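Local coordinates for citrate synthase (Thermotoga maritima, PDB 2P2W) that catalyses, as a member of the citrate synthase family, the condensation of oxaloacetate with acetyl-CoA to citrate, the entry step of the tricarboxylic acid cycle, at the interface of chains A and B. Coordinates in Å, arbitrary orientation; residue numbers count along the deposited sequence, not the author numbering. Chains: chain A/B, Citrate synthase.

Contact 1: the interface of chains A and B. Residues chain A 19, 176-179, 250, 252; chain B 344, 346.
The carboxylate oxygen OD2 of A:Asp177 is gripped by two groups of chain B. The hydroxyl OG1 of B:Thr346 donates a hydrogen bond to it on the syn side, 2.8 Å from OG1 to OD2, while NH1 of B:Arg344 forms a looser salt bridge at 3.5 Å from OD2, with at most a weak hydrogen bond. OD2 lies in the guanidinium plane at its edge, while the carboxylate is turned 35° from it. One face of the guanidinium rests on the main chain of A:Ile178 and A:Asn179; over the centre of the opposite face sits the methyl CG2 of A:Val252, 3.7 Å from CZ. The guanidinium is thus sandwiched between backbone and methyl group, which probably limits its rotation; the arginine chain bends at chi2 (-61°) on the way in. The carbonyl oxygen of A:Gln176 lies near NH2 without bonding to it and instead accepts from ND2 of A:Asn179. NE2 of A:His250, the predicted catalytic histidine, stands 4.8 Å from NH2 of B:Arg344, near but not in contact. Citrate synthases are built on a dimer whose active sites take an arginine from the partner, and B:Arg344 probably has that role, reaching from the segment before strand 346-349 to lie against the loop that precedes helix 180-189.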
ATOM      1  N   LEU A  19       7.826  -4.114  21.960  1.00 21.41           N
ATOM      2  CA  LEU A  19       6.507  -3.711  22.417  1.00 22.29           C
ATOM      3  C   LEU A  19       6.044  -4.686  23.496  1.00 21.89           C
ATOM      4  O   LEU A  19       5.759  -5.845  23.206  1.00 21.59           O
ATOM      5  CB  LEU A  19       5.529  -3.728  21.244  1.00 23.45           C
ATOM      6  CG  LEU A  19       4.053  -3.455  21.537  1.00 25.87           C
ATOM      7  CD1 LEU A  19       3.899  -2.117  22.231  1.00 25.09           C
ATOM      8  CD2 LEU A  19       3.273  -3.478  20.230  1.00 26.26           C
ATOM      9  N   GLN A 176       6.379   1.505  16.270  1.00 19.84           N
ATOM     10  CA  GLN A 176       5.717   0.541  17.146  1.00 19.94           C
ATOM     11  C   GLN A 176       5.492  -0.852  16.565  1.00 20.04           C
ATOM     12  O   GLN A 176       4.358  -1.277  16.327  1.00 19.79           O
ATOM     13  CB  GLN A 176       4.389   1.069  17.700  1.00 19.61           C
ATOM     14  CG  GLN A 176       3.855   0.125  18.789  1.00 20.61           C
ATOM     15  CD  GLN A 176       2.891   0.782  19.754  1.00 20.60           C
ATOM     16  OE1 GLN A 176       3.297   1.398  20.739  1.00 18.41           O
ATOM     17  NE2 GLN A 176       1.600   0.651  19.471  1.00 19.53           N
ATOM     18  N   ASP A 177       6.592  -1.559  16.339  1.00 20.15           N
ATOM     19  CA  ASP A 177       6.544  -2.931  15.852  1.00 20.75           C
ATOM     20  C   ASP A 177       5.780  -3.108  14.535  1.00 20.23           C
ATOM     21  O   ASP A 177       5.778  -2.220  13.679  1.00 18.04           O
ATOM     22  CB  ASP A 177       5.945  -3.816  16.956  1.00 23.73           C
ATOM     23  CG  ASP A 177       6.321  -5.280  16.814  1.00 27.61           C
ATOM     24  OD1 ASP A 177       7.518  -5.575  16.615  1.00 28.72           O
ATOM     25  OD2 ASP A 177       5.414  -6.132  16.916  1.00 31.13           O
ATOM     26  N   ILE A 178       5.118  -4.252  14.380  1.00 19.34           N
ATOM     27  CA  ILE A 178       4.410  -4.538  13.140  1.00 18.70           C
ATOM     28  C   ILE A 178       2.922  -4.205  13.131  1.00 18.88           C
ATOM     29  O   ILE A 178       2.068  -5.091  13.013  1.00 18.61           O
ATOM     30  CB  ILE A 178       4.605  -6.015  12.734  1.00 18.33           C
ATOM     31  CG1 ILE A 178       6.042  -6.453  13.037  1.00 19.50           C
ATOM     32  CG2 ILE A 178       4.328  -6.184  11.247  1.00 17.95           C
ATOM     33  CD1 ILE A 178       7.125  -5.634  12.331  1.00 18.65           C
ATOM     34  N   ASN A 179       2.617  -2.917  13.253  1.00 17.99           N
ATOM     35  CA  ASN A 179       1.239  -2.452  13.226  1.00 17.96           C
ATOM     36  C   ASN A 179       0.778  -2.542  11.771  1.00 17.94           C
ATOM     37  O   ASN A 179       1.582  -2.812  10.878  1.00 17.20           O
ATOM     38  CB  ASN A 179       1.171  -1.014  13.742  1.00 17.85           C
ATOM     39  CG  ASN A 179       2.172  -0.111  13.059  1.00 18.37           C
ATOM     40  OD1 ASN A 179       1.926   0.395  11.968  1.00 19.91           O
ATOM     41  ND2 ASN A 179       3.323   0.078  13.694  1.00 18.44           N
ATOM     42  N   HIS A 250      -6.671  -1.946  21.630  1.00 18.77           N
ATOM     43  CA  HIS A 250      -5.402  -2.193  20.969  1.00 19.78           C
ATOM     44  C   HIS A 250      -5.216  -3.692  20.785  1.00 21.34           C
ATOM     45  O   HIS A 250      -5.738  -4.502  21.560  1.00 19.30           O
ATOM     46  CB  HIS A 250      -4.252  -1.607  21.800  1.00 19.80           C
ATOM     47  CG  HIS A 250      -2.977  -1.441  21.035  1.00 20.29           C
ATOM     48  ND1 HIS A 250      -2.086  -2.475  20.832  1.00 21.62           N
ATOM     49  CD2 HIS A 250      -2.452  -0.364  20.403  1.00 21.60           C
ATOM     50  CE1 HIS A 250      -1.066  -2.040  20.111  1.00 21.42           C
ATOM     51  NE2 HIS A 250      -1.264  -0.762  19.837  1.00 21.73           N
ATOM     52  N   VAL A 252      -2.218  -5.206  20.828  1.00 20.36           N
ATOM     53  CA  VAL A 252      -1.146  -5.670  21.704  1.00 20.88           C
ATOM     54  C   VAL A 252      -1.199  -5.218  23.162  1.00 21.21           C
ATOM     55  O   VAL A 252      -1.048  -6.037  24.067  1.00 19.72           O
ATOM     56  CB  VAL A 252       0.229  -5.279  21.114  1.00 21.19           C
ATOM     57  CG1 VAL A 252       1.347  -5.926  21.917  1.00 23.33           C
ATOM     58  CG2 VAL A 252       0.298  -5.696  19.646  1.00 20.91           C
TER
ATOM     59  N   ARG B 344      -3.020  -7.322  12.116  1.00 17.56           N
ATOM     60  CA  ARG B 344      -1.968  -6.733  12.934  1.00 18.22           C
ATOM     61  C   ARG B 344      -1.146  -7.835  13.596  1.00 18.33           C
ATOM     62  O   ARG B 344      -1.460  -8.278  14.706  1.00 18.51           O
ATOM     63  CB  ARG B 344      -2.629  -5.851  14.005  1.00 17.62           C
ATOM     64  CG  ARG B 344      -1.774  -4.719  14.579  1.00 17.25           C
ATOM     65  CD  ARG B 344      -0.512  -5.204  15.276  1.00 18.39           C
ATOM     66  NE  ARG B 344       0.141  -4.092  15.968  1.00 17.88           N
ATOM     67  CZ  ARG B 344       1.375  -4.127  16.454  1.00 18.03           C
ATOM     68  NH1 ARG B 344       2.117  -5.226  16.327  1.00 14.90           N
ATOM     69  NH2 ARG B 344       1.866  -3.062  17.074  1.00 16.88           N
ATOM     70  N   THR B 346       2.930  -9.452  14.573  1.00 20.19           N
ATOM     71  CA  THR B 346       3.994  -8.961  15.429  1.00 22.38           C
ATOM     72  C   THR B 346       5.319  -9.558  14.976  1.00 23.10           C
ATOM     73  O   THR B 346       5.408 -10.132  13.891  1.00 22.29           O
ATOM     74  CB  THR B 346       3.732  -9.320  16.909  1.00 23.51           C
ATOM     75  OG1 THR B 346       4.733  -8.708  17.728  1.00 24.73           O
ATOM     76  CG2 THR B 346       3.755 -10.831  17.109  1.00 23.26           C
TER

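Contact 2: the interface of chains A and B. Residues chain A 188, 191, 193-194, 197; chain B 204, 207-208.
Across the subunit boundary, the hydroxyl OG of A:Ser193 donates a short hydrogen bond, 2.6 Å, to the carbonyl oxygen O of B:Gly204, tilted 24° from the carbonyl plane. Beside it runs the extended chain of B:Lys207, whose ammonium NZ forms a hydrogen-bonded salt bridge of 3.0 Å with OD1 of A:Asp194. The lysine crosses the aspartate at about a right angle and meets OD1 from above the carboxylate plane. Close packing accompanies these bonds, CB of A:Ser197 lying 3.7 Å from CA of B:Gly204. The second shell fixes the carboxylate. OG of A:Ser197 donates a hydrogen bond of 2.7 Å to OD1 of A:Asp194, from the face opposite the lysine, and the backbone N of A:Ser197 donates one to OD2. With chi1 at 63°, A:Asp194 turns its carboxylate back over the start of its own helix, a helix N-cap that leaves OD1 shared between helix and partner. Farther out, OG1 of A:Thr191 donates a hydrogen bond to the carbonyl oxygen O of A:Ile188 at 2.7 Å, tying the turn to the end of helix 180-189. Here the beginning of helix 195-207 in chain A meets the end of the same helix in chain B, within the helical dimer interface.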
ATOM      1  N   ILE A 188       4.635  -4.864   0.813  1.00 17.55           N
ATOM      2  CA  ILE A 188       5.042  -4.250  -0.440  1.00 16.23           C
ATOM      3  C   ILE A 188       6.555  -4.352  -0.601  1.00 17.08           C
ATOM      4  O   ILE A 188       7.051  -4.669  -1.682  1.00 15.74           O
ATOM      5  CB  ILE A 188       4.598  -2.772  -0.491  1.00 17.37           C
ATOM      6  CG1 ILE A 188       3.069  -2.712  -0.505  1.00 17.32           C
ATOM      7  CG2 ILE A 188       5.189  -2.080  -1.723  1.00 17.47           C
ATOM      8  CD1 ILE A 188       2.485  -1.342  -0.230  1.00 16.89           C
ATOM      9  N   THR A 191       8.295  -7.590  -2.017  1.00 17.16           N
ATOM     10  CA  THR A 191       8.340  -7.856  -3.469  1.00 16.91           C
ATOM     11  C   THR A 191       9.542  -7.172  -4.167  1.00 17.40           C
ATOM     12  O   THR A 191       9.729  -7.220  -5.384  1.00 17.49           O
ATOM     13  CB  THR A 191       7.046  -7.338  -4.098  1.00 18.05           C
ATOM     14  OG1 THR A 191       7.056  -5.910  -4.068  1.00 16.65           O
ATOM     15  CG2 THR A 191       5.821  -7.843  -3.327  1.00 17.12           C
ATOM     16  N   SER A 193       9.821  -3.954  -4.112  1.00 17.63           N
ATOM     17  CA  SER A 193       9.379  -2.714  -4.741  1.00 17.49           C
ATOM     18  C   SER A 193      10.153  -1.552  -4.151  1.00 17.55           C
ATOM     19  O   SER A 193      10.871  -1.720  -3.174  1.00 18.35           O
ATOM     20  CB  SER A 193       7.872  -2.548  -4.469  1.00 18.20           C
ATOM     21  OG  SER A 193       7.336  -1.477  -5.270  1.00 18.25           O
ATOM     22  N   ASP A 194      10.017  -0.363  -4.733  1.00 17.57           N
ATOM     23  CA  ASP A 194      10.744   0.814  -4.256  1.00 17.99           C
ATOM     24  C   ASP A 194      10.235   1.335  -2.914  1.00 16.91           C
ATOM     25  O   ASP A 194       9.099   1.065  -2.515  1.00 16.33           O
ATOM     26  CB  ASP A 194      10.662   1.936  -5.286  1.00 19.04           C
ATOM     27  CG  ASP A 194       9.248   2.405  -5.501  1.00 20.27           C
ATOM     28  OD1 ASP A 194       8.531   1.776  -6.310  1.00 20.03           O
ATOM     29  OD2 ASP A 194       8.849   3.386  -4.841  1.00 19.00           O
ATOM     30  N   SER A 197       6.868   3.280  -2.890  1.00 18.05           N
ATOM     31  CA  SER A 197       5.708   2.407  -2.985  1.00 17.60           C
ATOM     32  C   SER A 197       5.359   1.831  -1.614  1.00 17.96           C
ATOM     33  O   SER A 197       4.183   1.756  -1.247  1.00 17.12           O
ATOM     34  CB  SER A 197       5.969   1.270  -3.974  1.00 17.00           C
ATOM     35  OG  SER A 197       6.026   1.754  -5.304  1.00 16.50           O
TER
ATOM     36  N   GLY B 204       1.700  -0.756  -5.546  1.00 15.87           N
ATOM     37  CA  GLY B 204       3.081  -0.714  -5.095  1.00 16.53           C
ATOM     38  C   GLY B 204       3.694  -2.098  -4.994  1.00 18.04           C
ATOM     39  O   GLY B 204       4.853  -2.301  -5.355  1.00 17.52           O
ATOM     40  N   LYS B 207       4.218  -3.843  -8.442  1.00 18.55           N
ATOM     41  CA  LYS B 207       5.364  -3.230  -9.107  1.00 18.93           C
ATOM     42  C   LYS B 207       6.700  -3.924  -8.836  1.00 18.62           C
ATOM     43  O   LYS B 207       7.609  -3.878  -9.670  1.00 17.14           O
ATOM     44  CB  LYS B 207       5.450  -1.758  -8.684  1.00 20.53           C
ATOM     45  CG  LYS B 207       6.484  -0.928  -9.432  1.00 22.17           C
ATOM     46  CD  LYS B 207       6.451   0.518  -8.960  1.00 24.47           C
ATOM     47  CE  LYS B 207       7.388   1.395  -9.772  1.00 27.17           C
ATOM     48  NZ  LYS B 207       7.640   2.688  -9.078  1.00 32.16           N
ATOM     49  N   GLY B 208       6.819  -4.565  -7.675  1.00 18.40           N
ATOM     50  CA  GLY B 208       8.057  -5.239  -7.311  1.00 17.64           C
ATOM     51  C   GLY B 208       8.521  -6.329  -8.266  1.00 17.94           C
ATOM     52  O   GLY B 208       7.699  -7.059  -8.826  1.00 17.86           O
TER

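Contact 3: the interface of chains A and B. Residues chain A 1, 347-348; chain B 10, 12.
Two strands from different subunits meet here, strand 346-349 of chain A and strand 10-14 of chain B, with the first residue of chain A lying alongside. The backbone N of A:Glu348 donates a nearly straight hydrogen bond to the carbonyl oxygen O of B:Cys12, 2.9 Å long and in the carbonyl plane. Next to this main-chain link, CB of A:Ser347 packs against SG of B:Cys12 at 3.8 Å. The side chains of B:Lys10 and A:Glu348 add a hydrogen-bonded salt bridge, NZ to OE1 at 3.0 Å. The ammonium reaches OE1 on the anti side, 35° out of the carboxylate plane. A bend at the far end of the lysine (chi4 -71°) turns NZ toward it. The aliphatic part of B:Lys10 passes beside the backbone of A:Met1, its CD 3.5 Å from the carbonyl oxygen O. That oxygen is also linked to the backbone N of B:Lys10 through water 1, which lies 2.7 Å from O of A:Met1 and 2.9 Å from N of B:Lys10. With an alanine at B:Lys10, the carboxylate of A:Glu348 would probably lose its cationic mate and be freer to turn, and the chain start at A:Met1 would lose the methylenes packed beside it. Near both chain termini, the site joins the C-terminal arm of one subunit to the N-terminal strand of the other.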
ATOM      1  N   MET A   1      -6.667 -24.640   9.448  1.00 42.47           N
ATOM      2  CA  MET A   1      -6.966 -23.586  10.459  1.00 42.44           C
ATOM      3  C   MET A   1      -6.763 -22.195   9.869  1.00 39.99           C
ATOM      4  O   MET A   1      -5.787 -21.944   9.163  1.00 39.94           O
ATOM      5  CB  MET A   1      -6.065 -23.768  11.677  1.00 45.07           C
ATOM      6  CG  MET A   1      -5.800 -22.494  12.446  1.00 49.59           C
ATOM      7  SD  MET A   1      -4.603 -22.792  13.757  1.00 55.59           S
ATOM      8  CE  MET A   1      -5.682 -22.736  15.183  1.00 53.94           C
ATOM      9  N   SER A 347      -5.634 -18.563   1.490  1.00 23.99           N
ATOM     10  CA  SER A 347      -6.931 -18.539   2.143  1.00 25.07           C
ATOM     11  C   SER A 347      -7.536 -19.929   2.141  1.00 25.87           C
ATOM     12  O   SER A 347      -6.982 -20.855   1.561  1.00 24.93           O
ATOM     13  CB  SER A 347      -7.881 -17.595   1.404  1.00 25.98           C
ATOM     14  OG  SER A 347      -8.241 -18.131   0.138  1.00 26.88           O
ATOM     15  N   GLU A 348      -8.675 -20.063   2.809  1.00 25.47           N
ATOM     16  CA  GLU A 348      -9.396 -21.324   2.845  1.00 27.48           C
ATOM     17  C   GLU A 348     -10.511 -21.107   1.830  1.00 26.93           C
ATOM     18  O   GLU A 348     -11.320 -20.192   1.984  1.00 25.07           O
ATOM     19  CB  GLU A 348      -9.978 -21.564   4.241  1.00 30.38           C
ATOM     20  CG  GLU A 348     -10.961 -22.733   4.342  1.00 34.76           C
ATOM     21  CD  GLU A 348     -10.302 -24.089   4.157  1.00 37.68           C
ATOM     22  OE1 GLU A 348      -9.096 -24.215   4.458  1.00 38.39           O
ATOM     23  OE2 GLU A 348     -10.993 -25.034   3.723  1.00 40.89           O
TER
ATOM     24  N   LYS B  10      -3.379 -19.321   6.257  1.00 24.26           N
ATOM     25  CA  LYS B  10      -4.678 -18.926   5.735  1.00 25.01           C
ATOM     26  C   LYS B  10      -5.131 -17.698   6.517  1.00 24.72           C
ATOM     27  O   LYS B  10      -5.429 -17.786   7.710  1.00 25.07           O
ATOM     28  CB  LYS B  10      -5.686 -20.065   5.906  1.00 27.12           C
ATOM     29  CG  LYS B  10      -5.300 -21.356   5.194  1.00 29.40           C
ATOM     30  CD  LYS B  10      -6.132 -22.529   5.695  1.00 33.53           C
ATOM     31  CE  LYS B  10      -5.810 -23.809   4.938  1.00 36.91           C
ATOM     32  NZ  LYS B  10      -6.325 -23.763   3.541  1.00 39.96           N
ATOM     33  N   CYS B  12      -7.807 -15.806   5.648  1.00 23.10           N
ATOM     34  CA  CYS B  12      -9.238 -15.569   5.485  1.00 23.67           C
ATOM     35  C   CYS B  12      -9.915 -16.699   4.725  1.00 24.46           C
ATOM     36  O   CYS B  12      -9.253 -17.611   4.227  1.00 22.74           O
ATOM     37  CB  CYS B  12      -9.480 -14.265   4.716  1.00 23.93           C
ATOM     38  SG  CYS B  12      -9.119 -14.353   2.924  1.00 25.37           S
TER
HETATM   39  O   HOH W   1      -3.378 -20.959   8.651  1.00 27.60           O

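The three contacts are spread across one two-fold interface: the C-alpha centres of contact 1 lie about 22 Å from those of both contact 2 and contact 3, and contacts 2 and 3 are about 24 Å apart. Contacts 1 and 3 both draw on strand 346-349, from chain B in one and chain A in the other, so by symmetry a single C-terminal arm serves the partner's active site and its N-terminal strand. Contacts 1 and 2 lie toward opposite ends of helix 180-189 in chain A. Contact 2, about 26 Å from A:His250, probably supports the dimer that active-site sharing requires.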